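Local atomic coordinates of CCMAN5 (Cellulosimicrobium cellulans, PDB entry 2XSG), a protein that hydrolyses alpha-mannosidic linkages as a calcium-containing bacterial mannosidase of glycoside hydrolase family 92. Residues T616-N621 with P642-V647. Numbering follows the deposited sequence.
Sequences TKETWN and PLKTKV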
ATOM      1  N   THR A 616      12.464   6.397 -13.497  1.00  4.35           N
ATOM      2  CA  THR A 616      12.435   7.768 -14.023  1.00  4.62           C
ATOM      3  C   THR A 616      12.501   7.884 -15.545  1.00  4.83           C
ATOM      4  O   THR A 616      12.445   8.994 -16.058  1.00  4.84           O
ATOM      5  CB  THR A 616      13.533   8.668 -13.432  1.00  3.73           C
ATOM      6  OG1 THR A 616      14.792   8.358 -14.037  1.00  3.10           O
ATOM      7  CG2 THR A 616      13.640   8.502 -11.933  1.00  4.12           C
ATOM      8  N   LYS A 617      12.603   6.754 -16.243  1.00  4.97           N
ATOM      9  CA  LYS A 617      12.738   6.728 -17.702  1.00  6.36           C
ATOM     10  C   LYS A 617      11.774   5.698 -18.320  1.00  6.86           C
ATOM     11  O   LYS A 617      10.966   5.097 -17.612  1.00  7.32           O
ATOM     12  CB  LYS A 617      14.187   6.389 -18.086  1.00  5.97           C
ATOM     13  CG  LYS A 617      15.237   7.363 -17.543  1.00  6.46           C
ATOM     14  CD  LYS A 617      16.644   6.896 -17.903  1.00  5.11           C
ATOM     15  CE  LYS A 617      17.704   7.881 -17.455  1.00  5.34           C
ATOM     16  NZ  LYS A 617      17.653   9.168 -18.203  1.00  6.95           N
ATOM     17  N   GLU A 618      11.849   5.529 -19.635  1.00  7.03           N
ATOM     18  CA  GLU A 618      11.116   4.489 -20.334  1.00  7.91           C
ATOM     19  C   GLU A 618      11.916   3.210 -20.263  1.00  7.81           C
ATOM     20  O   GLU A 618      13.132   3.241 -20.430  1.00  7.83           O
ATOM     21  CB  GLU A 618      10.948   4.839 -21.803  1.00  7.83           C
ATOM     22  CG  GLU A 618      10.054   6.020 -22.099  1.00 11.27           C
ATOM     23  CD  GLU A 618       9.528   5.962 -23.520  1.00 14.13           C
ATOM     24  OE1 GLU A 618      10.205   5.348 -24.374  1.00 17.08           O
ATOM     25  OE2 GLU A 618       8.424   6.488 -23.776  1.00 15.91           O
ATOM     26  N   THR A 619      11.242   2.093 -20.010  1.00  7.07           N
ATOM     27  CA  THR A 619      11.868   0.773 -20.080  1.00  6.88           C
ATOM     28  C   THR A 619      11.031  -0.187 -20.913  1.00  7.07           C
ATOM     29  O   THR A 619       9.843   0.062 -21.146  1.00  6.54           O
ATOM     30  CB  THR A 619      12.019   0.116 -18.686  1.00  7.10           C
ATOM     31  OG1 THR A 619      10.781   0.238 -17.964  1.00  6.62           O
ATOM     32  CG2 THR A 619      13.158   0.760 -17.900  1.00  6.81           C
ATOM     33  N   TRP A 620      11.653  -1.291 -21.330  1.00  6.60           N
ATOM     34  CA  TRP A 620      10.931  -2.417 -21.922  1.00  7.46           C
ATOM     35  C   TRP A 620      10.130  -3.162 -20.868  1.00  7.30           C
ATOM     36  O   TRP A 620      10.649  -3.514 -19.809  1.00  7.30           O
ATOM     37  CB  TRP A 620      11.896  -3.384 -22.600  1.00  7.46           C
ATOM     38  CG  TRP A 620      12.317  -2.908 -23.949  1.00  9.06           C
ATOM     39  CD1 TRP A 620      13.580  -2.521 -24.330  1.00 10.38           C
ATOM     40  CD2 TRP A 620      11.476  -2.740 -25.094  1.00  9.33           C
ATOM     41  NE1 TRP A 620      13.570  -2.150 -25.649  1.00 11.77           N
ATOM     42  CE2 TRP A 620      12.296  -2.264 -26.144  1.00 10.62           C
ATOM     43  CE3 TRP A 620      10.115  -2.968 -25.346  1.00  8.28           C
ATOM     44  CZ2 TRP A 620      11.795  -2.007 -27.430  1.00 11.07           C
ATOM     45  CZ3 TRP A 620       9.616  -2.704 -26.623  1.00 10.61           C
ATOM     46  CH2 TRP A 620      10.455  -2.226 -27.647  1.00 11.10           C
ATOM     47  N   ASN A 621       8.853  -3.374 -21.168  1.00  7.01           N
ATOM     48  CA  ASN A 621       7.964  -4.111 -20.281  1.00  6.73           C
ATOM     49  C   ASN A 621       7.322  -5.283 -20.985  1.00  6.29           C
ATOM     50  O   ASN A 621       6.536  -5.101 -21.918  1.00  6.48           O
ATOM     51  CB  ASN A 621       6.912  -3.187 -19.679  1.00  6.57           C
ATOM     52  CG  ASN A 621       7.496  -2.297 -18.610  1.00  6.42           C
ATOM     53  OD1 ASN A 621       7.527  -2.669 -17.438  1.00  6.78           O
ATOM     54  ND2 ASN A 621       8.035  -1.150 -19.018  1.00  3.12           N
ATOM     55  N   PRO A 642       5.513  -6.713 -26.284  1.00  7.68           N
ATOM     56  CA  PRO A 642       6.190  -5.951 -25.246  1.00  8.12           C
ATOM     57  C   PRO A 642       6.189  -4.454 -25.549  1.00  8.63           C
ATOM     58  O   PRO A 642       6.241  -4.057 -26.713  1.00  9.18           O
ATOM     59  CB  PRO A 642       7.614  -6.493 -25.304  1.00  7.51           C
ATOM     60  CG  PRO A 642       7.435  -7.908 -25.685  1.00  8.19           C
ATOM     61  CD  PRO A 642       6.338  -7.860 -26.729  1.00  8.09           C
ATOM     62  N   LEU A 643       6.159  -3.637 -24.499  1.00  9.20           N
ATOM     63  CA  LEU A 643       5.943  -2.204 -24.633  1.00  9.82           C
ATOM     64  C   LEU A 643       7.061  -1.375 -23.965  1.00  9.81           C
ATOM     65  O   LEU A 643       7.443  -1.632 -22.833  1.00  9.76           O
ATOM     66  CB  LEU A 643       4.565  -1.870 -24.051  1.00  9.84           C
ATOM     67  CG  LEU A 643       4.021  -0.455 -23.963  1.00 12.21           C
ATOM     68  CD1 LEU A 643       3.424  -0.047 -25.318  1.00 12.01           C
ATOM     69  CD2 LEU A 643       2.955  -0.375 -22.861  1.00 12.73           C
ATOM     70  N   LYS A 644       7.582  -0.385 -24.683  1.00 10.83           N
ATOM     71  CA  LYS A 644       8.560   0.543 -24.110  1.00 11.06           C
ATOM     72  C   LYS A 644       7.834   1.774 -23.595  1.00 10.59           C
ATOM     73  O   LYS A 644       7.258   2.535 -24.375  1.00 11.54           O
ATOM     74  CB  LYS A 644       9.625   0.930 -25.138  1.00 11.66           C
ATOM     75  CG  LYS A 644      10.882   1.519 -24.499  1.00 14.29           C
ATOM     76  CD  LYS A 644      12.011   1.632 -25.507  1.00 19.40           C
ATOM     77  CE  LYS A 644      13.251   2.251 -24.886  1.00 21.61           C
ATOM     78  NZ  LYS A 644      14.092   2.872 -25.961  1.00 23.23           N
ATOM     79  N   THR A 645       7.866   1.970 -22.285  1.00  9.56           N
ATOM     80  CA  THR A 645       7.008   2.945 -21.635  1.00  8.37           C
ATOM     81  C   THR A 645       7.565   3.246 -20.253  1.00  8.04           C
ATOM     82  O   THR A 645       8.358   2.457 -19.721  1.00  7.93           O
ATOM     83  CB  THR A 645       5.559   2.392 -21.520  1.00  8.80           C
ATOM     84  OG1 THR A 645       4.720   3.348 -20.874  1.00  7.29           O
ATOM     85  CG2 THR A 645       5.533   1.065 -20.740  1.00  8.26           C
ATOM     86  N   LYS A 646       7.188   4.397 -19.690  1.00  7.41           N
ATOM     87  CA  LYS A 646       7.531   4.713 -18.303  1.00  7.54           C
ATOM     88  C   LYS A 646       6.668   3.850 -17.401  1.00  7.08           C
ATOM     89  O   LYS A 646       5.476   3.667 -17.654  1.00  7.04           O
ATOM     90  CB  LYS A 646       7.269   6.177 -17.960  1.00  7.38           C
ATOM     91  CG  LYS A 646       8.069   7.200 -18.728  1.00  8.14           C
ATOM     92  CD  LYS A 646       7.940   8.562 -18.021  1.00 10.10           C
ATOM     93  CE  LYS A 646       9.236   9.360 -18.064  1.00 11.20           C
ATOM     94  NZ  LYS A 646       8.986  10.749 -17.546  1.00 14.08           N
ATOM     95  N   VAL A 647       7.274   3.340 -16.338  1.00  7.08           N
ATOM     96  CA  VAL A 647       6.567   2.489 -15.382  1.00  5.75           C
ATOM     97  C   VAL A 647       5.750   3.390 -14.463  1.00  5.44           C
ATOM     98  O   VAL A 647       4.613   3.079 -14.120  1.00  4.92           O
ATOM     99  CB  VAL A 647       7.577   1.589 -14.615  1.00  5.45           C
ATOM    100  CG1 VAL A 647       6.960   0.947 -13.366  1.00  5.28           C
ATOM    101  CG2 VAL A 647       8.113   0.517 -15.540  1.00  4.35           C
TER
HETATM  102  O   HOH W   1       9.184   5.140 -14.902  1.00  2.00           O
HETATM  103  O   HOH W   2      10.172   2.681 -16.656  1.00  5.03           O
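The indole of Trp620 receives the aliphatic stem of Lys644 on one face and the backbone of Pro642 at its edge. Lys644 CB stands 3.9 Å from the centroid of the six-membered ring and 9° off its normal, a CH-pi contact, while CD continues along the same face to 4.0 Å from Trp620 CE2. Two torsions bring this about: the indole CG is anti to its own carbonyl carbon (chi1 -80°), and the extended Lys644 chain starts with CG anti to the backbone N. At the rim, Trp620 CZ3 meets Pro642 O at 3.6 Å, close to the ring plane. An alanine in place of Trp620 would remove the indole and would probably strip the Lys644 methylenes of their aromatic partner and take away the rim contact with Pro642 O. On the other face of the sheet the amide of Asn621 lies crosswise to Thr645 and Val647. Its ND2 donates to Thr619 OG1, which is tilted from the amide plane, and weakly to Thr619 O, while OD1 rests 3.8 Å from Val647 CG2. Thr619 OG1, in the crowded position between backbone N and carbonyl carbon, also touches Val647 CG2 and is hydrogen-bonded to a water that accepts from Val647 N and lies 2.7 Å from Lys617 O. That water links the two segments beyond the Thr619-Thr645 pair; helix 604-616 packs against Thr619 through Trp610 and Ala613. Reciprocal N-H to O bonds join Thr619 with Thr645 and Asn621 with Leu643, the straightest being Leu643 N to Asn621 O (3.0 Å, 170°). Trp620 and Lys644 form the non-hydrogen-bonded pair between them, a regular antiparallel pairing of edge strand 618-623 with the central strand of a small three-stranded sheet in the family 92 catalytic region.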